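Local atomic coordinates of putative sodium:solute symporter (Proteus mirabilis, PDB entry 5NV9), a protein that couples the inward sodium gradient to the uptake of the sialic acid N-acetylneuraminic acid across the bacterial inner membrane, using the LeuT fold. Residues I198-C201 and F202-G206; P317-V321 and T322-I326; F422-G425 and I426-R430; A436-G439 and I440-I444. All blocks are in the same frame, centred on the assembly; numbering follows the deposited sequence.

Interaction 1. Residues I198-C201 and F202-G206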
ATOM      1  N   ILE A 198     -12.239  21.023  -4.888  1.00 24.69           N
ATOM      2  CA  ILE A 198     -12.524  22.429  -5.156  1.00 25.86           C
ATOM      3  C   ILE A 198     -13.271  22.728  -6.466  1.00 26.27           C
ATOM      4  O   ILE A 198     -14.271  23.479  -6.464  1.00 27.74           O
ATOM      5  CB  ILE A 198     -11.221  23.253  -5.089  1.00 28.07           C
ATOM      6  CG1 ILE A 198     -10.777  23.322  -3.628  1.00 28.88           C
ATOM      7  CG2 ILE A 198     -11.449  24.678  -5.639  1.00 28.20           C
ATOM      8  CD1 ILE A 198      -9.324  23.678  -3.473  1.00 30.74           C
HETATM    9  N   MSE A 199     -12.779  22.138  -7.550  1.00 23.82           N
HETATM   10  CA  MSE A 199     -13.357  22.271  -8.842  1.00 26.61           C
HETATM   11  C   MSE A 199     -14.749  21.715  -8.928  1.00 23.54           C
HETATM   12  O   MSE A 199     -15.593  22.305  -9.636  1.00 20.59           O
HETATM   13  CB  MSE A 199     -12.495  21.586  -9.913  1.00 32.39           C
HETATM   14  CG  MSE A 199     -11.066  22.198  -9.859  1.00 44.93           C
HETATM   15 SE   MSE A 199     -10.391  22.808 -11.627  1.00 57.24          SE
HETATM   16  CE  MSE A 199     -12.004  23.919 -11.903  1.00 59.93           C
ATOM     17  N   ILE A 200     -14.996  20.567  -8.294  1.00 19.98           N
ATOM     18  CA  ILE A 200     -16.342  20.020  -8.288  1.00 22.44           C
ATOM     19  C   ILE A 200     -17.236  20.962  -7.477  1.00 20.75           C
ATOM     20  O   ILE A 200     -18.361  21.185  -7.863  1.00 22.00           O
ATOM     21  CB  ILE A 200     -16.477  18.598  -7.688  1.00 21.05           C
ATOM     22  CG1 ILE A 200     -15.646  17.582  -8.445  1.00 21.78           C
ATOM     23  CG2 ILE A 200     -17.949  18.158  -7.747  1.00 22.27           C
ATOM     24  CD1 ILE A 200     -15.397  16.309  -7.650  1.00 23.80           C
ATOM     25  N   CYS A 201     -16.750  21.508  -6.371  1.00 22.51           N
ATOM     26  CA  CYS A 201     -17.584  22.465  -5.612  1.00 26.22           C
ATOM     27  C   CYS A 201     -18.001  23.662  -6.456  1.00 29.11           C
ATOM     28  O   CYS A 201     -19.150  24.094  -6.335  1.00 32.53           O
ATOM     29  CB  CYS A 201     -16.909  23.030  -4.366  1.00 27.35           C
ATOM     30  SG  CYS A 201     -16.694  21.937  -2.972  1.00 34.67           S
ATOM     31  N   PHE A 202     -17.094  24.163  -7.303  1.00 27.37           N
ATOM     32  CA  PHE A 202     -17.389  25.309  -8.181  1.00 29.78           C
ATOM     33  C   PHE A 202     -18.353  24.945  -9.281  1.00 28.82           C
ATOM     34  O   PHE A 202     -18.983  25.807  -9.825  1.00 30.26           O
ATOM     35  CB  PHE A 202     -16.131  25.943  -8.731  1.00 29.29           C
ATOM     36  CG  PHE A 202     -15.475  26.909  -7.764  1.00 37.01           C
ATOM     37  CD1 PHE A 202     -15.939  28.215  -7.646  1.00 44.01           C
ATOM     38  CD2 PHE A 202     -14.397  26.521  -6.978  1.00 41.60           C
ATOM     39  CE1 PHE A 202     -15.337  29.107  -6.764  1.00 47.32           C
ATOM     40  CE2 PHE A 202     -13.783  27.399  -6.089  1.00 42.46           C
ATOM     41  CZ  PHE A 202     -14.264  28.695  -5.976  1.00 49.59           C
ATOM     42  N   LYS A 203     -18.492  23.680  -9.608  1.00 27.53           N
ATOM     43  CA  LYS A 203     -19.454  23.253 -10.647  1.00 29.60           C
ATOM     44  C   LYS A 203     -20.822  22.757 -10.144  1.00 27.12           C
ATOM     45  O   LYS A 203     -21.702  22.470 -10.930  1.00 27.66           O
ATOM     46  CB  LYS A 203     -18.836  22.171 -11.503  1.00 31.29           C
ATOM     47  CG  LYS A 203     -17.567  22.671 -12.119  1.00 37.04           C
ATOM     48  CD  LYS A 203     -16.988  21.633 -13.036  1.00 41.71           C
ATOM     49  CE  LYS A 203     -17.055  22.098 -14.474  1.00 49.82           C
ATOM     50  NZ  LYS A 203     -15.742  22.702 -14.804  1.00 49.67           N
ATOM     51  N   VAL A 204     -20.959  22.589  -8.850  1.00 28.53           N
ATOM     52  CA  VAL A 204     -22.226  22.192  -8.274  1.00 28.48           C
ATOM     53  C   VAL A 204     -22.960  23.477  -7.967  1.00 28.41           C
ATOM     54  O   VAL A 204     -22.420  24.357  -7.323  1.00 24.55           O
ATOM     55  CB  VAL A 204     -22.029  21.351  -7.007  1.00 27.75           C
ATOM     56  CG1 VAL A 204     -23.309  21.241  -6.208  1.00 28.79           C
ATOM     57  CG2 VAL A 204     -21.510  19.971  -7.370  1.00 27.94           C
ATOM     58  N   ASP A 205     -24.179  23.584  -8.509  1.00 29.24           N
ATOM     59  CA  ASP A 205     -25.083  24.652  -8.235  1.00 30.92           C
ATOM     60  C   ASP A 205     -25.367  24.564  -6.733  1.00 30.78           C
ATOM     61  O   ASP A 205     -25.907  23.540  -6.240  1.00 30.77           O
ATOM     62  CB  ASP A 205     -26.366  24.494  -9.106  1.00 34.87           C
ATOM     63  CG  ASP A 205     -27.414  25.595  -8.850  1.00 38.66           C
ATOM     64  OD1 ASP A 205     -26.987  26.722  -8.598  1.00 46.37           O
ATOM     65  OD2 ASP A 205     -28.651  25.350  -8.915  1.00 41.65           O
ATOM     66  N   GLY A 206     -24.946  25.589  -6.002  1.00 26.67           N
ATOM     67  CA  GLY A 206     -25.057  25.644  -4.511  1.00 27.73           C
ATOM     68  C   GLY A 206     -23.790  25.311  -3.734  1.00 27.65           C
ATOM     69  O   GLY A 206     -23.760  25.408  -2.494  1.00 26.16           O
TER
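Phe202 N donates to Ile198 O at 3.0 Å, the last firm i to i+4 bond at the periplasmic C-terminal end of helix 155-203 in this LeuT-fold transporter. One residue on, the pattern tightens: Lys203 N bonds to Ile200 O at 3.0 Å, three residues back, and keeps a weak bond to Met199 O. The i to i+3 bond marks a tighter last turn, with the spacing of a 3-10 helix. Val204 N then makes weak bonds to both Ile200 O and Cys201 O, and after Val204 the chain leaves the helix.

Outside this backbone frame, Phe202 and Ile198 lie side by side and point the same way, an apolar pair on the surface where the helix leaves the membrane, possibly near lipid. The methyl CG2 of Ile198 sits in the plane of the Phe202 ring, at its edge, 3.6 Å from CE2. Lys203 runs its aliphatic part past the carbonyl of Met199, then bends at chi3 and chi4, which carries NZ to the backbone O of Glu323; its side chain packs on Phe319 and Tyr298. Buried Ile200 faces Ala294 and Leu295 of helix 267-301, while Cys201, small enough for a close interface, packs on Ile208 and Ile211 of helix 207-217. Val204, branched at CB and so well suited to the extended backbone it adopts, follows Ile200 into the interior, where the CG2 methyls of the two residues meet at 4.0 Å.

Interaction 2. Residues P317-V321 and T322-I326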
ATOM      1  N   PRO A 317     -12.528   9.591 -13.224  1.00 27.78           N
ATOM      2  CA  PRO A 317     -11.757   9.943 -14.422  1.00 27.72           C
ATOM      3  C   PRO A 317     -12.556  10.642 -15.510  1.00 28.94           C
ATOM      4  O   PRO A 317     -11.997  11.455 -16.255  1.00 30.09           O
ATOM      5  CB  PRO A 317     -11.270   8.597 -14.964  1.00 30.78           C
ATOM      6  CG  PRO A 317     -11.704   7.537 -13.996  1.00 29.91           C
ATOM      7  CD  PRO A 317     -12.306   8.200 -12.795  1.00 29.72           C
ATOM      8  N   LEU A 318     -13.826  10.267 -15.643  1.00 28.53           N
ATOM      9  CA  LEU A 318     -14.736  10.941 -16.543  1.00 28.94           C
ATOM     10  C   LEU A 318     -14.832  12.401 -16.246  1.00 26.43           C
ATOM     11  O   LEU A 318     -14.675  13.216 -17.172  1.00 25.54           O
ATOM     12  CB  LEU A 318     -16.141  10.339 -16.456  1.00 36.31           C
ATOM     13  CG  LEU A 318     -17.081  11.028 -17.467  1.00 38.08           C
ATOM     14  CD1 LEU A 318     -16.678  10.609 -18.873  1.00 36.95           C
ATOM     15  CD2 LEU A 318     -18.540  10.720 -17.190  1.00 39.68           C
ATOM     16  N   PHE A 319     -15.108  12.748 -14.985  1.00 24.36           N
ATOM     17  CA  PHE A 319     -15.096  14.152 -14.566  1.00 24.06           C
ATOM     18  C   PHE A 319     -13.779  14.882 -14.844  1.00 24.30           C
ATOM     19  O   PHE A 319     -13.785  16.010 -15.339  1.00 23.56           O
ATOM     20  CB  PHE A 319     -15.440  14.307 -13.098  1.00 24.46           C
ATOM     21  CG  PHE A 319     -15.532  15.734 -12.638  1.00 25.93           C
ATOM     22  CD1 PHE A 319     -14.404  16.430 -12.226  1.00 29.38           C
ATOM     23  CD2 PHE A 319     -16.744  16.399 -12.613  1.00 28.81           C
ATOM     24  CE1 PHE A 319     -14.495  17.755 -11.811  1.00 28.42           C
ATOM     25  CE2 PHE A 319     -16.841  17.734 -12.187  1.00 27.10           C
ATOM     26  CZ  PHE A 319     -15.726  18.399 -11.782  1.00 26.77           C
ATOM     27  N   ILE A 320     -12.661  14.247 -14.561  1.00 22.67           N
ATOM     28  CA  ILE A 320     -11.387  14.890 -14.793  1.00 28.22           C
ATOM     29  C   ILE A 320     -11.178  15.267 -16.246  1.00 31.07           C
ATOM     30  O   ILE A 320     -10.782  16.379 -16.552  1.00 30.35           O
ATOM     31  CB  ILE A 320     -10.205  14.022 -14.361  1.00 27.29           C
ATOM     32  CG1 ILE A 320     -10.233  13.853 -12.825  1.00 28.60           C
ATOM     33  CG2 ILE A 320      -8.888  14.629 -14.863  1.00 25.91           C
ATOM     34  CD1 ILE A 320      -9.550  12.568 -12.364  1.00 31.01           C
ATOM     35  N   VAL A 321     -11.445  14.328 -17.130  1.00 31.54           N
ATOM     36  CA  VAL A 321     -11.109  14.529 -18.508  1.00 35.39           C
ATOM     37  C   VAL A 321     -12.154  15.385 -19.221  1.00 37.27           C
ATOM     38  O   VAL A 321     -11.808  16.070 -20.216  1.00 35.17           O
ATOM     39  CB  VAL A 321     -10.907  13.184 -19.186  1.00 38.08           C
ATOM     40  CG1 VAL A 321     -10.791  13.325 -20.673  1.00 41.07           C
ATOM     41  CG2 VAL A 321      -9.624  12.554 -18.631  1.00 40.65           C
ATOM     42  N   THR A 322     -13.390  15.383 -18.729  1.00 31.95           N
ATOM     43  CA  THR A 322     -14.449  16.119 -19.399  1.00 31.18           C
ATOM     44  C   THR A 322     -14.658  17.462 -18.770  1.00 32.27           C
ATOM     45  O   THR A 322     -15.126  18.346 -19.449  1.00 33.87           O
ATOM     46  CB  THR A 322     -15.813  15.362 -19.439  1.00 33.19           C
ATOM     47  OG1 THR A 322     -16.284  15.062 -18.107  1.00 32.09           O
ATOM     48  CG2 THR A 322     -15.694  14.090 -20.220  1.00 31.41           C
ATOM     49  N   GLU A 323     -14.351  17.647 -17.485  1.00 30.54           N
ATOM     50  CA  GLU A 323     -14.699  18.930 -16.821  1.00 30.21           C
ATOM     51  C   GLU A 323     -13.563  19.786 -16.288  1.00 31.71           C
ATOM     52  O   GLU A 323     -13.825  20.871 -15.756  1.00 33.98           O
ATOM     53  CB  GLU A 323     -15.609  18.715 -15.606  1.00 29.20           C
ATOM     54  CG  GLU A 323     -16.900  17.943 -15.862  1.00 31.63           C
ATOM     55  CD  GLU A 323     -17.889  18.605 -16.773  1.00 33.00           C
ATOM     56  OE1 GLU A 323     -17.813  19.837 -16.985  1.00 33.03           O
ATOM     57  OE2 GLU A 323     -18.788  17.874 -17.246  1.00 37.26           O
HETATM   58  N   MSE A 324     -12.342  19.286 -16.287  1.00 28.19           N
HETATM   59  CA  MSE A 324     -11.250  20.070 -15.730  1.00 28.43           C
HETATM   60  C   MSE A 324     -10.525  20.720 -16.864  1.00 27.80           C
HETATM   61  O   MSE A 324     -10.426  20.159 -17.998  1.00 31.66           O
HETATM   62  CB  MSE A 324     -10.306  19.266 -14.780  1.00 30.98           C
HETATM   63  CG  MSE A 324     -10.969  19.243 -13.420  1.00 32.40           C
HETATM   64 SE   MSE A 324     -10.164  17.820 -12.375  1.00 43.74          SE
HETATM   65  CE  MSE A 324      -9.432  19.094 -11.062  1.00 46.93           C
ATOM     66  N   PRO A 325      -9.982  21.909 -16.602  1.00 30.20           N
ATOM     67  CA  PRO A 325      -9.426  22.649 -17.766  1.00 29.57           C
ATOM     68  C   PRO A 325      -8.100  22.132 -18.199  1.00 31.38           C
ATOM     69  O   PRO A 325      -7.395  21.434 -17.435  1.00 32.79           O
ATOM     70  CB  PRO A 325      -9.308  24.086 -17.262  1.00 31.94           C
ATOM     71  CG  PRO A 325      -9.334  24.006 -15.771  1.00 31.32           C
ATOM     72  CD  PRO A 325      -9.991  22.706 -15.363  1.00 29.22           C
ATOM     73  N   ILE A 326      -7.750  22.487 -19.424  1.00 29.28           N
ATOM     74  CA  ILE A 326      -6.462  22.174 -19.985  1.00 26.82           C
ATOM     75  C   ILE A 326      -5.310  22.573 -19.008  1.00 25.22           C
ATOM     76  O   ILE A 326      -5.432  23.547 -18.209  1.00 21.26           O
ATOM     77  CB  ILE A 326      -6.328  22.847 -21.373  1.00 30.62           C
ATOM     78  CG1 ILE A 326      -5.020  22.467 -22.057  1.00 33.34           C
ATOM     79  CG2 ILE A 326      -6.401  24.366 -21.264  1.00 29.96           C
ATOM     80  CD1 ILE A 326      -5.097  22.661 -23.544  1.00 39.90           C
TER
HETATM   81  O   HOH W   1     -12.174  19.040 -19.823  1.00 51.26           O
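Glu323 lays its aliphatic stem over one face of the Phe319 ring: CB stands 3.8 Å from the ring centroid and 11° off the normal, a CH-pi contact, and CG follows above the CD2-CE2 side. Phe319 has CG anti to its backbone N (chi1 -176°), which swings the ring forward along the helix and under the residue one turn later. Phe319 CE1 also lies 4.2 Å from CG of Met324, a selenomethionine here.

The backbone beneath is the C-terminal end of helix 315-323, a short periplasmic helix. Glu323 N bonds to Phe319 O at 2.8 Å, and Met324 N makes a weak bond to Ile320 O before Met324 leaves helical angles. Leu318 O is gripped twice by Thr322, by the backbone N and, at 2.6 Å, by OG1, the two donors arriving from opposite faces of the carbonyl plane. A chi1 of 59° turns the hydroxyl back to this acceptor. A water donates to both Val321 O, at 3.0 Å, and Met324 O, bridging the turn where the helix stops.

On the buried side, SE of Met324 rests 4.0 Å from CG1 of Ile320, and both side chains pack on Ile332 of helix 328-361. Phe319 makes an edge-to-face contact with Tyr298. The chemistry is thus divided: apolar groups fasten the helix end inward, while a threonine hydroxyl and a water take up carbonyl oxygens at its more exposed side, where the chain turns toward the next transmembrane helix.

Interaction 3. Residues F422-G425 and I426-R430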
ATOM      1  N   PHE A 422       4.093 -11.707  14.060  1.00 21.87           N
ATOM      2  CA  PHE A 422       4.638 -10.552  14.729  1.00 21.54           C
ATOM      3  C   PHE A 422       3.950 -10.259  16.051  1.00 20.79           C
ATOM      4  O   PHE A 422       4.614  -9.900  17.032  1.00 22.30           O
ATOM      5  CB  PHE A 422       4.683  -9.242  13.810  1.00 21.13           C
ATOM      6  CG  PHE A 422       5.747  -9.289  12.729  1.00 19.08           C
ATOM      7  CD1 PHE A 422       5.507  -9.897  11.540  1.00 20.85           C
ATOM      8  CD2 PHE A 422       7.005  -8.756  12.941  1.00 20.06           C
ATOM      9  CE1 PHE A 422       6.490  -9.967  10.553  1.00 18.11           C
ATOM     10  CE2 PHE A 422       7.979  -8.799  11.974  1.00 18.28           C
ATOM     11  CZ  PHE A 422       7.723  -9.415  10.778  1.00 19.31           C
HETATM   12  N   MSE A 423       2.634 -10.345  16.081  1.00 20.94           N
HETATM   13  CA  MSE A 423       1.872 -10.086  17.323  1.00 22.88           C
HETATM   14  C   MSE A 423       2.245 -11.080  18.383  1.00 19.39           C
HETATM   15  O   MSE A 423       2.494 -10.737  19.539  1.00 19.78           O
HETATM   16  CB  MSE A 423       0.363 -10.198  17.082  1.00 25.56           C
HETATM   17  CG  MSE A 423      -0.154  -9.137  16.128  1.00 30.05           C
HETATM   18 SE   MSE A 423      -2.109  -9.241  15.884  1.00 41.70          SE
HETATM   19  CE  MSE A 423      -2.457  -8.855  17.757  1.00 30.35           C
ATOM     20  N   LEU A 424       2.378 -12.319  17.959  1.00 21.42           N
ATOM     21  CA  LEU A 424       2.750 -13.449  18.868  1.00 20.89           C
ATOM     22  C   LEU A 424       4.161 -13.272  19.437  1.00 23.95           C
ATOM     23  O   LEU A 424       4.367 -13.319  20.631  1.00 21.14           O
ATOM     24  CB  LEU A 424       2.656 -14.766  18.101  1.00 19.86           C
ATOM     25  CG  LEU A 424       3.008 -16.031  18.903  1.00 18.77           C
ATOM     26  CD1 LEU A 424       1.901 -16.294  19.871  1.00 19.05           C
ATOM     27  CD2 LEU A 424       3.243 -17.226  18.012  1.00 19.10           C
ATOM     28  N   GLY A 425       5.130 -12.982  18.558  1.00 24.74           N
ATOM     29  CA  GLY A 425       6.494 -12.750  19.024  1.00 23.30           C
ATOM     30  C   GLY A 425       6.601 -11.560  19.949  1.00 24.02           C
ATOM     31  O   GLY A 425       7.335 -11.584  20.944  1.00 23.20           O
ATOM     32  N   ILE A 426       5.915 -10.488  19.586  1.00 23.85           N
ATOM     33  CA  ILE A 426       6.063  -9.229  20.292  1.00 23.42           C
ATOM     34  C   ILE A 426       5.313  -9.289  21.610  1.00 23.19           C
ATOM     35  O   ILE A 426       5.800  -8.799  22.588  1.00 24.99           O
ATOM     36  CB  ILE A 426       5.649  -7.986  19.401  1.00 24.19           C
ATOM     37  CG1 ILE A 426       6.655  -7.728  18.250  1.00 23.54           C
ATOM     38  CG2 ILE A 426       5.462  -6.708  20.233  1.00 24.23           C
ATOM     39  CD1 ILE A 426       8.060  -7.293  18.642  1.00 22.32           C
ATOM     40  N   PHE A 427       4.148  -9.899  21.660  1.00 24.53           N
ATOM     41  CA  PHE A 427       3.325  -9.800  22.877  1.00 22.57           C
ATOM     42  C   PHE A 427       3.210 -11.044  23.761  1.00 22.88           C
ATOM     43  O   PHE A 427       2.703 -10.952  24.862  1.00 25.75           O
ATOM     44  CB  PHE A 427       1.935  -9.303  22.501  1.00 22.05           C
ATOM     45  CG  PHE A 427       1.960  -7.892  21.953  1.00 22.75           C
ATOM     46  CD1 PHE A 427       2.235  -6.836  22.795  1.00 22.55           C
ATOM     47  CD2 PHE A 427       1.789  -7.649  20.587  1.00 22.74           C
ATOM     48  CE1 PHE A 427       2.277  -5.527  22.312  1.00 26.25           C
ATOM     49  CE2 PHE A 427       1.803  -6.346  20.101  1.00 22.89           C
ATOM     50  CZ  PHE A 427       2.048  -5.280  20.961  1.00 24.43           C
ATOM     51  N   VAL A 428       3.673 -12.192  23.285  1.00 22.10           N
ATOM     52  CA  VAL A 428       3.515 -13.436  24.020  1.00 21.09           C
ATOM     53  C   VAL A 428       4.887 -13.999  24.299  1.00 20.37           C
ATOM     54  O   VAL A 428       5.477 -14.692  23.460  1.00 21.58           O
ATOM     55  CB  VAL A 428       2.691 -14.391  23.186  1.00 21.61           C
ATOM     56  CG1 VAL A 428       2.425 -15.638  23.960  1.00 23.90           C
ATOM     57  CG2 VAL A 428       1.387 -13.715  22.778  1.00 22.61           C
ATOM     58  N   LYS A 429       5.430 -13.663  25.462  1.00 21.03           N
ATOM     59  CA  LYS A 429       6.815 -14.031  25.808  1.00 24.43           C
ATOM     60  C   LYS A 429       7.080 -15.548  25.715  1.00 23.01           C
ATOM     61  O   LYS A 429       8.173 -15.988  25.357  1.00 24.92           O
ATOM     62  CB  LYS A 429       7.157 -13.530  27.223  1.00 27.03           C
ATOM     63  CG  LYS A 429       8.574 -13.901  27.676  1.00 34.38           C
ATOM     64  CD  LYS A 429       9.006 -13.188  28.970  1.00 39.06           C
ATOM     65  CE  LYS A 429      10.316 -13.771  29.538  1.00 40.60           C
ATOM     66  NZ  LYS A 429      11.502 -13.291  28.789  1.00 41.87           N
ATOM     67  N   ARG A 430       6.097 -16.372  26.010  1.00 23.54           N
ATOM     68  CA  ARG A 430       6.355 -17.809  26.043  1.00 27.51           C
ATOM     69  C   ARG A 430       6.279 -18.485  24.683  1.00 23.88           C
ATOM     70  O   ARG A 430       6.703 -19.618  24.533  1.00 22.47           O
ATOM     71  CB  ARG A 430       5.421 -18.522  27.002  1.00 31.06           C
ATOM     72  CG  ARG A 430       5.947 -18.451  28.413  1.00 37.45           C
ATOM     73  CD  ARG A 430       5.357 -17.249  29.124  1.00 43.98           C
ATOM     74  NE  ARG A 430       3.908 -17.280  28.945  1.00 52.18           N
ATOM     75  CZ  ARG A 430       3.181 -16.421  28.209  1.00 51.67           C
ATOM     76  NH1 ARG A 430       3.760 -15.398  27.614  1.00 35.17           N
ATOM     77  NH2 ARG A 430       1.839 -16.595  28.089  1.00 52.47           N
TER
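Leu424 reaches forward to Val428, its CD1 methyl lying 3.9 Å from Val428 CB and equally near CG2. With CG anti to the backbone N (chi1 -180°), the leucine extends along the helix toward the residue one turn on, an apolar side-chain contact across the last turn at the cytoplasmic end of helix 415-427. On another side of the helix, the Phe427 ring lies beneath the CG2 methyl of its neighbour Ile426, which stands 3.6 Å above the ring plane and over its centre. The same ring turns an edge to Met423 O, 3.3 Å from CD2.

These side chains are set by three successive i to i+4 bonds: Ile426 N to Phe422 O at 2.9 Å, Phe427 N to Met423 O at 2.8 Å, and Val428 N to Leu424 O at 3.0 Å. Val428 takes part in the last of them although its own backbone has already left the helical region, a conformation that a residue branched at CB accepts readily. Gly425 is buried, and its lack of a side chain probably lets Arg115 come close; its carbonyl oxygen accepts a hydrogen bond from Arg115 NE.

Further out, Tyr96 of helix 89-102 packs against Met423 (selenomethionine) and Ile426, Phe95 meets Phe427 edge-to-face, and Thr474 of helix 459-475 touches both Leu424 and Val428. At a helix end, carbonyls lose their i+4 partners; the arginine bond to Gly425 O supplies one from another part of the fold, while leucine, valine and the aromatic residues pack the same turn against the neighbouring helices.

Interaction 4. Residues A436-G439 and I440-I444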
ATOM      1  N   ALA A 436       4.969 -21.120  17.155  1.00 21.80           N
ATOM      2  CA  ALA A 436       4.758 -20.259  16.005  1.00 21.18           C
ATOM      3  C   ALA A 436       4.428 -21.122  14.736  1.00 24.32           C
ATOM      4  O   ALA A 436       3.458 -20.805  14.018  1.00 23.44           O
ATOM      5  CB  ALA A 436       5.953 -19.318  15.773  1.00 19.83           C
ATOM      6  N   VAL A 437       5.173 -22.220  14.499  1.00 25.28           N
ATOM      7  CA  VAL A 437       4.900 -23.106  13.370  1.00 24.43           C
ATOM      8  C   VAL A 437       3.503 -23.743  13.455  1.00 24.23           C
ATOM      9  O   VAL A 437       2.801 -23.740  12.474  1.00 22.51           O
ATOM     10  CB  VAL A 437       6.003 -24.158  13.155  1.00 25.08           C
ATOM     11  CG1 VAL A 437       5.568 -25.206  12.145  1.00 25.40           C
ATOM     12  CG2 VAL A 437       7.253 -23.465  12.642  1.00 26.85           C
ATOM     13  N   VAL A 438       3.114 -24.294  14.616  1.00 23.75           N
ATOM     14  CA  VAL A 438       1.726 -24.785  14.807  1.00 24.36           C
ATOM     15  C   VAL A 438       0.707 -23.683  14.476  1.00 22.40           C
ATOM     16  O   VAL A 438      -0.263 -23.915  13.760  1.00 20.87           O
ATOM     17  CB  VAL A 438       1.507 -25.302  16.242  1.00 22.43           C
ATOM     18  CG1 VAL A 438       0.036 -25.645  16.431  1.00 24.89           C
ATOM     19  CG2 VAL A 438       2.415 -26.484  16.480  1.00 22.96           C
ATOM     20  N   GLY A 439       0.948 -22.481  15.000  1.00 21.82           N
ATOM     21  CA  GLY A 439       0.220 -21.273  14.583  1.00 21.52           C
ATOM     22  C   GLY A 439       0.101 -21.001  13.079  1.00 21.48           C
ATOM     23  O   GLY A 439      -0.997 -20.764  12.568  1.00 23.28           O
ATOM     24  N   ILE A 440       1.185 -21.072  12.331  1.00 20.07           N
ATOM     25  CA  ILE A 440       1.080 -20.934  10.882  1.00 21.40           C
ATOM     26  C   ILE A 440       0.122 -21.989  10.277  1.00 20.73           C
ATOM     27  O   ILE A 440      -0.720 -21.710   9.414  1.00 21.10           O
ATOM     28  CB  ILE A 440       2.464 -20.999  10.224  1.00 20.14           C
ATOM     29  CG1 ILE A 440       3.315 -19.775  10.634  1.00 20.65           C
ATOM     30  CG2 ILE A 440       2.361 -21.063   8.714  1.00 20.08           C
ATOM     31  CD1 ILE A 440       4.806 -19.980  10.513  1.00 21.71           C
ATOM     32  N   ILE A 441       0.289 -23.219  10.695  1.00 20.79           N
ATOM     33  CA  ILE A 441      -0.450 -24.307  10.077  1.00 22.52           C
ATOM     34  C   ILE A 441      -1.951 -24.142  10.308  1.00 21.74           C
ATOM     35  O   ILE A 441      -2.749 -24.230   9.355  1.00 22.47           O
ATOM     36  CB  ILE A 441       0.072 -25.650  10.596  1.00 22.55           C
ATOM     37  CG1 ILE A 441       1.437 -25.911   9.963  1.00 22.89           C
ATOM     38  CG2 ILE A 441      -0.909 -26.767  10.322  1.00 24.36           C
ATOM     39  CD1 ILE A 441       2.278 -26.894  10.713  1.00 22.40           C
ATOM     40  N   VAL A 442      -2.304 -23.890  11.567  1.00 21.51           N
ATOM     41  CA  VAL A 442      -3.680 -23.609  11.987  1.00 22.99           C
ATOM     42  C   VAL A 442      -4.285 -22.415  11.242  1.00 22.93           C
ATOM     43  O   VAL A 442      -5.424 -22.505  10.720  1.00 24.25           O
ATOM     44  CB  VAL A 442      -3.732 -23.287  13.476  1.00 24.18           C
ATOM     45  CG1 VAL A 442      -5.111 -22.713  13.838  1.00 26.09           C
ATOM     46  CG2 VAL A 442      -3.473 -24.570  14.282  1.00 25.98           C
ATOM     47  N   SER A 443      -3.514 -21.324  11.211  1.00 21.76           N
ATOM     48  CA  SER A 443      -3.867 -20.106  10.467  1.00 22.55           C
ATOM     49  C   SER A 443      -4.184 -20.419   9.008  1.00 21.89           C
ATOM     50  O   SER A 443      -5.239 -20.034   8.509  1.00 23.85           O
ATOM     51  CB  SER A 443      -2.729 -19.084  10.546  1.00 24.17           C
ATOM     52  OG  SER A 443      -3.213 -17.813  10.158  1.00 32.67           O
ATOM     53  N   ILE A 444      -3.318 -21.170   8.331  1.00 22.16           N
ATOM     54  CA  ILE A 444      -3.505 -21.401   6.909  1.00 21.96           C
ATOM     55  C   ILE A 444      -4.801 -22.140   6.607  1.00 24.05           C
ATOM     56  O   ILE A 444      -5.560 -21.771   5.700  1.00 23.21           O
ATOM     57  CB  ILE A 444      -2.303 -22.112   6.283  1.00 23.37           C
ATOM     58  CG1 ILE A 444      -1.144 -21.101   6.104  1.00 23.26           C
ATOM     59  CG2 ILE A 444      -2.679 -22.758   4.951  1.00 22.84           C
ATOM     60  CD1 ILE A 444       0.156 -21.804   5.788  1.00 23.78           C
TER
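Ile440 and Gly439 dominate this turn of the transmembrane helix 433-452, a regular alpha-helix of the LeuT-fold transporter. Ile440 N bonds to Ala436 O at 2.8 Å, and the CG1 arm of the same side chain, beside its own backbone N (chi1 -66°), folds back to within 3.5 Å of that oxygen. Such an isoleucine shields the helix backbone while offering a broad apolar flank to Leu421 of helix 415-427 and Ser120 of helix 118-151.

Gly439 is buried, and its lack of a side chain suits a tightly wound turn close to Ala436 O; its carbonyl accepts from Ser443 N at 2.9 Å. Ser443, small and polar, is buried too, and its OG is satisfied by Gly465 O across the interface with Ser468 and Val469 of helix 459-475.

Val437 and Ile441 stand one turn apart, as do Val438 and Val442. Ile441, on the surface, touches a bound dodecyl maltoside, consistent with a place that meets lipid, and its CD1 lies 4.0 Å from CG1 of Val437. Val442 N points almost straight at Val438 O, with an N-H...O angle of 176° and a separation of 3.0 Å.

How the interactions relate
Interactions 1 and 2 meet at one periplasmic junction: the Lys203 to Glu323 bond joins them, Ile200 CG1 packs 3.4 Å from Phe319 CZ, and Met199 meets Met324. Interactions 3 and 4 lie on the opposite side of the chain's centre, 50 to 53 Å away between centres, and join two consecutive helices where Leu424 rests on Ala436. Three of the contacts are C-terminal helix ends, partly buried, and differ in their polar chemistry: i to i+3 and weak bonds in 1, a hydroxyl and a water in 2, an arginine on Gly425 O in 3. Interaction 4 is the buried one, within the helix, where unbroken backbone bonds need no such help.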